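Local coordinates for protein 4-hydroxybutyrate CoA-transferase (Porphyromonas gingivalis, PDB 3EH7) that probably transfers coenzyme A from an acyl-CoA donor to a carboxylic acid acceptor, as a putative 4-hydroxybutyrate CoA-transferase of the acetyl-CoA hydrolase/transferase family, at residues 240-245 / 336-341; 370-375 / 415-420. One frame throughout, in Å; residues are numbered along the deposited sequence. Where two conformers were deposited one is given.

Contact 1. Residues 240-245 / 336-341; sequences HTEMFS and SGTGGQ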
loop_
_atom_site.group_PDB
_atom_site.type_symbol
_atom_site.label_atom_id
_atom_site.label_comp_id
_atom_site.label_asym_id
_atom_site.label_seq_id
_atom_site.Cartn_x
_atom_site.Cartn_y
_atom_site.Cartn_z
ATOM N N HIS A 240 17.721 1.041 -9.914
ATOM C CA HIS A 240 17.347 1.224 -8.520
ATOM C C HIS A 240 16.416 0.077 -8.190
ATOM O O HIS A 240 15.221 0.059 -8.552
ATOM C CB HIS A 240 16.726 2.590 -8.215
ATOM C CG HIS A 240 16.412 2.776 -6.756
ATOM N ND1 HIS A 240 17.043 3.712 -5.964
ATOM C CD2 HIS A 240 15.561 2.114 -5.940
ATOM C CE1 HIS A 240 16.578 3.629 -4.732
ATOM N NE2 HIS A 240 15.679 2.664 -4.689
ATOM N N THR A 241 17.016 -0.912 -7.549
ATOM C CA THR A 241 16.474 -2.240 -7.512
ATOM C C THR A 241 16.648 -2.871 -6.132
ATOM O O THR A 241 17.465 -2.446 -5.324
ATOM C CB THR A 241 17.155 -3.091 -8.584
ATOM O OG1 THR A 241 16.413 -4.310 -8.778
ATOM C CG2 THR A 241 18.668 -3.377 -8.209
ATOM N N GLU A 242 15.847 -3.875 -5.843
ATOM C CA GLU A 242 16.054 -4.593 -4.605
ATOM C C GLU A 242 17.368 -5.379 -4.716
ATOM O O GLU A 242 18.221 -5.374 -3.808
ATOM C CB GLU A 242 14.891 -5.523 -4.298
ATOM C CG GLU A 242 14.944 -6.050 -2.855
ATOM C CD GLU A 242 13.742 -6.905 -2.516
ATOM O OE1 GLU A 242 12.636 -6.331 -2.483
ATOM O OE2 GLU A 242 13.906 -8.133 -2.305
HETATM N N MSE A 243 17.525 -6.065 -5.838
HETATM C CA MSE A 243 18.759 -6.783 -6.109
HETATM C C MSE A 243 19.020 -6.810 -7.601
HETATM O O MSE A 243 18.135 -6.586 -8.383
HETATM C CB MSE A 243 18.697 -8.205 -5.526
HETATM C CG MSE A 243 17.634 -9.083 -6.135
HETATM SE SE MSE A 243 18.177 -10.100 -7.707
HETATM C CE MSE A 243 19.490 -11.311 -6.911
ATOM N N PHE A 244 20.265 -7.075 -7.970
ATOM C CA PHE A 244 20.584 -7.411 -9.359
ATOM C C PHE A 244 21.594 -8.543 -9.419
ATOM O O PHE A 244 22.067 -9.020 -8.379
ATOM C CB PHE A 244 20.972 -6.194 -10.207
ATOM C CG PHE A 244 22.271 -5.553 -9.828
ATOM C CD1 PHE A 244 23.472 -6.044 -10.300
ATOM C CD2 PHE A 244 22.282 -4.418 -9.024
ATOM C CE1 PHE A 244 24.684 -5.435 -9.948
ATOM C CE2 PHE A 244 23.480 -3.816 -8.672
ATOM C CZ PHE A 244 24.692 -4.319 -9.161
ATOM N N SER A 245 21.884 -8.978 -10.638
ATOM C CA SER A 245 22.641 -10.188 -10.870
ATOM C C SER A 245 23.365 -10.075 -12.203
ATOM O O SER A 245 23.589 -8.970 -12.689
ATOM C CB SER A 245 21.692 -11.398 -10.874
ATOM O OG SER A 245 22.387 -12.613 -10.722
ATOM N N SER A 336 14.952 -16.149 -2.601
ATOM C CA SER A 336 14.634 -14.999 -1.731
ATOM C C SER A 336 13.127 -14.745 -1.697
ATOM O O SER A 336 12.488 -14.598 -2.737
ATOM C CB SER A 336 15.392 -13.735 -2.194
ATOM O OG SER A 336 15.032 -12.591 -1.437
ATOM N N GLY A 337 12.567 -14.719 -0.490
ATOM C CA GLY A 337 11.150 -14.458 -0.298
ATOM C C GLY A 337 10.963 -13.259 0.596
ATOM O O GLY A 337 10.392 -13.365 1.673
ATOM N N THR A 338 11.448 -12.114 0.142
ATOM C CA THR A 338 11.421 -10.884 0.942
ATOM C C THR A 338 10.035 -10.201 0.927
ATOM O O THR A 338 9.771 -9.326 1.748
ATOM C CB THR A 338 12.375 -9.860 0.346
ATOM O OG1 THR A 338 11.903 -9.502 -0.969
ATOM C CG2 THR A 338 13.816 -10.426 0.277
ATOM N N GLY A 339 9.194 -10.549 -0.049
ATOM C CA GLY A 339 7.956 -9.821 -0.267
ATOM C C GLY A 339 8.168 -8.364 -0.644
ATOM O O GLY A 339 7.246 -7.554 -0.530
ATOM N N GLY A 340 9.373 -8.023 -1.093
ATOM C CA GLY A 340 9.723 -6.660 -1.436
ATOM C C GLY A 340 9.016 -6.096 -2.661
ATOM O O GLY A 340 9.062 -4.893 -2.904
ATOM N N GLN A 341 8.336 -6.938 -3.437
ATOM C CA GLN A 341 7.788 -6.482 -4.717
ATOM C C GLN A 341 6.739 -5.375 -4.561
ATOM O O GLN A 341 6.749 -4.398 -5.313
ATOM C CB GLN A 341 7.289 -7.650 -5.590
ATOM C CG GLN A 341 6.142 -8.460 -5.062
ATOM C CD GLN A 341 5.831 -9.670 -5.944
ATOM O OE1 GLN A 341 6.676 -10.538 -6.130
ATOM N NE2 GLN A 341 4.617 -9.730 -6.470
HETATM O O HOH W 1 14.149 -10.406 -3.607
#

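Contact 2. Residues 370-375 / 415-420; sequences SRIVPI and AIAHPD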
loop_
_atom_site.group_PDB
_atom_site.type_symbol
_atom_site.label_atom_id
_atom_site.label_comp_id
_atom_site.label_asym_id
_atom_site.label_seq_id
_atom_site.Cartn_x
_atom_site.Cartn_y
_atom_site.Cartn_z
ATOM N N SER A 370 -3.766 -22.686 -14.183
ATOM C CA SER A 370 -3.683 -21.307 -14.667
ATOM C C SER A 370 -3.171 -20.369 -13.567
ATOM O O SER A 370 -3.603 -20.466 -12.432
ATOM C CB SER A 370 -5.082 -20.861 -15.067
ATOM O OG SER A 370 -5.071 -19.570 -15.612
ATOM N N ARG A 371 -2.259 -19.457 -13.883
ATOM C CA ARG A 371 -1.937 -18.374 -12.934
ATOM C C ARG A 371 -2.944 -17.194 -12.952
ATOM O O ARG A 371 -2.867 -16.285 -12.115
ATOM C CB ARG A 371 -0.535 -17.841 -13.174
ATOM C CG ARG A 371 0.510 -18.873 -13.127
ATOM C CD ARG A 371 1.884 -18.299 -12.821
ATOM N NE ARG A 371 2.837 -19.409 -12.814
ATOM C CZ ARG A 371 4.021 -19.381 -12.215
ATOM N NH1 ARG A 371 4.444 -18.288 -11.553
ATOM N NH2 ARG A 371 4.795 -20.451 -12.269
ATOM N N ILE A 372 -3.854 -17.191 -13.917
ATOM C CA ILE A 372 -4.928 -16.213 -13.964
ATOM C C ILE A 372 -6.153 -16.983 -13.548
ATOM O O ILE A 372 -6.609 -17.901 -14.247
ATOM C CB ILE A 372 -5.041 -15.563 -15.348
ATOM C CG1 ILE A 372 -3.809 -14.658 -15.585
ATOM C CG2 ILE A 372 -6.338 -14.767 -15.503
ATOM C CD1 ILE A 372 -3.774 -14.007 -17.021
ATOM N N VAL A 373 -6.647 -16.666 -12.359
ATOM C CA VAL A 373 -7.651 -17.497 -11.734
ATOM C C VAL A 373 -8.938 -16.710 -11.508
ATOM O O VAL A 373 -8.914 -15.507 -11.308
ATOM C CB VAL A 373 -7.122 -18.092 -10.419
ATOM C CG1 VAL A 373 -5.923 -19.016 -10.714
ATOM C CG2 VAL A 373 -6.728 -16.982 -9.407
ATOM N N PRO A 374 -10.080 -17.384 -11.566
ATOM C CA PRO A 374 -11.314 -16.710 -11.183
ATOM C C PRO A 374 -11.324 -16.262 -9.704
ATOM O O PRO A 374 -11.845 -15.196 -9.396
ATOM C CB PRO A 374 -12.393 -17.751 -11.461
ATOM C CG PRO A 374 -11.677 -19.057 -11.570
ATOM C CD PRO A 374 -10.268 -18.803 -11.911
ATOM N N ILE A 375 -10.744 -17.067 -8.814
ATOM C CA ILE A 375 -10.709 -16.778 -7.381
ATOM C C ILE A 375 -9.356 -17.243 -6.870
ATOM O O ILE A 375 -8.861 -18.292 -7.273
ATOM C CB ILE A 375 -11.833 -17.519 -6.590
ATOM C CG1 ILE A 375 -13.203 -16.991 -6.963
ATOM C CG2 ILE A 375 -11.671 -17.329 -5.076
ATOM C CD1 ILE A 375 -14.266 -18.036 -6.786
ATOM N N ALA A 415 -7.839 -12.469 -22.008
ATOM C CA ALA A 415 -7.165 -12.425 -23.305
ATOM C C ALA A 415 -5.681 -12.759 -23.212
ATOM O O ALA A 415 -5.096 -13.138 -24.209
ATOM C CB ALA A 415 -7.371 -11.056 -23.981
ATOM N N ILE A 416 -5.079 -12.660 -22.021
ATOM C CA ILE A 416 -3.678 -13.052 -21.845
ATOM C C ILE A 416 -3.499 -14.344 -21.024
ATOM O O ILE A 416 -2.390 -14.775 -20.760
ATOM C CB ILE A 416 -2.805 -11.881 -21.319
ATOM C CG1 ILE A 416 -3.174 -11.448 -19.901
ATOM C CG2 ILE A 416 -2.955 -10.680 -22.240
ATOM C CD1 ILE A 416 -2.184 -10.424 -19.299
ATOM N N ALA A 417 -4.614 -14.987 -20.707
ATOM C CA ALA A 417 -4.588 -16.290 -20.102
ATOM C C ALA A 417 -4.297 -17.329 -21.181
ATOM O O ALA A 417 -4.477 -17.083 -22.386
ATOM C CB ALA A 417 -5.919 -16.560 -19.375
ATOM N N HIS A 418 -3.839 -18.490 -20.768
ATOM C CA HIS A 418 -3.695 -19.614 -21.693
ATOM C C HIS A 418 -5.038 -19.950 -22.331
ATOM O O HIS A 418 -6.074 -19.961 -21.656
ATOM C CB HIS A 418 -3.157 -20.831 -20.975
ATOM C CG HIS A 418 -2.584 -21.853 -21.891
ATOM N ND1 HIS A 418 -3.365 -22.622 -22.726
ATOM C CD2 HIS A 418 -1.305 -22.212 -22.127
ATOM C CE1 HIS A 418 -2.587 -23.416 -23.437
ATOM N NE2 HIS A 418 -1.332 -23.182 -23.094
ATOM N N PRO A 419 -5.046 -20.209 -23.650
ATOM C CA PRO A 419 -6.269 -20.598 -24.355
ATOM C C PRO A 419 -7.038 -21.749 -23.691
ATOM O O PRO A 419 -8.252 -21.772 -23.724
ATOM C CB PRO A 419 -5.748 -21.026 -25.727
ATOM C CG PRO A 419 -4.504 -20.209 -25.921
ATOM C CD PRO A 419 -3.934 -19.939 -24.568
ATOM N N ASP A 420 -6.330 -22.691 -23.084
ATOM C CA ASP A 420 -6.981 -23.829 -22.418
ATOM C C ASP A 420 -7.793 -23.446 -21.166
ATOM O O ASP A 420 -8.624 -24.232 -20.700
ATOM C CB ASP A 420 -5.936 -24.879 -22.025
ATOM C CG ASP A 420 -5.260 -25.515 -23.228
ATOM O OD1 ASP A 420 -5.700 -25.287 -24.375
ATOM O OD2 ASP A 420 -4.276 -26.251 -23.026
HETATM O O HOH W 2 -3.663 -19.036 -18.034
#

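Contact 1. Residues 240-245 / 336-341
Glu242 and Thr338 reach toward each other from opposite directions. The glutamate sits just past the C-terminal end of strand 238-240, an inner strand of the largely parallel nine-stranded sheet, and the threonine lies in an ST turn ahead of helix 341-350. The glutamate gets across because its chain is stretched: CG lies anti to the backbone N (chi1 -167°), and CD continues the extension. Thr338 OG1 then donates to Glu242 OE2 at 2.8 Å, meeting it on the syn side, 17° out of the carboxylate plane. Thr338 CG2 flanks the same oxygen, with a 3.5 Å separation from Glu242 OE2. The threonine hydroxyl acts as donor and acceptor at once, since Thr338 OG1 also accepts from Gly340 N at 2.9 Å (N-H...O angle 153°), the bond that defines the turn. Together the two bonds would restrict the rotation of the hydroxyl. The other carboxylate oxygen faces the turn's backbone: Glu242 OE1 comes to 3.1 Å from Gly340 CA, a close fit at a residue with no side chain. OE1 also accepts from Asn299 ND2, so both oxygens have partners, and Phe106 touches both Glu242 and Thr338. Within 240-245, Thr241 OG1, also bonded to Leu218 N, donates to Met243 O from above the carbonyl plane, spanning Glu242. Ser336 joins through water: Ser336 OG, also bonded to His35 NE2, lies 3.2 Å from a water that donates to Glu242 OE2 at 2.6 Å.

Contact 2. Residues 370-375 / 415-420
Ile372 packs on Ile416 and Ala417 where strand 372-373, outermost of its small mixed sheet within this chain, meets the link between helix 406-414 and the capped start of helix 419-433. The apolar part rests on one methyl group. Ile372 CD1 lies 3.9 Å from Ile416 CG1 and 4.1 Å from Ala417 CB, so it touches two successive residues of the link. The two isoleucine side chains cross at about a right angle, and CD1 of Ile372 meets CG1 of Ile416. Ile372 is extended at its end (chi2 176°), and this carries CD1 away from its own strand. All three residues are buried. Ile372 also rests on Ile319 of the neighbouring strand, and Ala417 on Leu425 of the C-terminal helix.

The polar part runs beside this patch and is bridged by water. Ser370 OG donates to Ile372 O at 2.6 Å, tilted from the carbonyl plane, and in turn receives a hydrogen bond from a water 2.9 Å away. That water accepts from the backbone His418 N at 2.8 Å, joining the end of strand 369-370 to the N-cap residue of helix 419-433.

The third kind of interaction is helix capping. His418 occupies the N-cap position, its ring packed edge-to-face with Tyr396. At the ring edge, in plane, His418 ND1 accepts from Asp420 N at 3.0 Å, with a nearly straight N-H...N angle of 169°.

Along the chain the two contacts come in series. Contact 1 closes a loop of 90 residues, bringing the end of strand 238-240 back against the turn just ahead of helix 341-350. The disulfide Cys64-Cys329 crosses it, since Cys329 lies inside that loop and Cys64 precedes it. Contact 2 then opens and closes a shorter loop of 39 residues, joining strand 372-373 to the start of the C-terminal helix 419-433. Neither nests in the other. Their centres lie 26 Å apart, with nearest atoms about 10 Å apart: contact 1 ties loops near the geometric centre of the chain, whereas contact 2 fastens the terminal helix to a peripheral sheet.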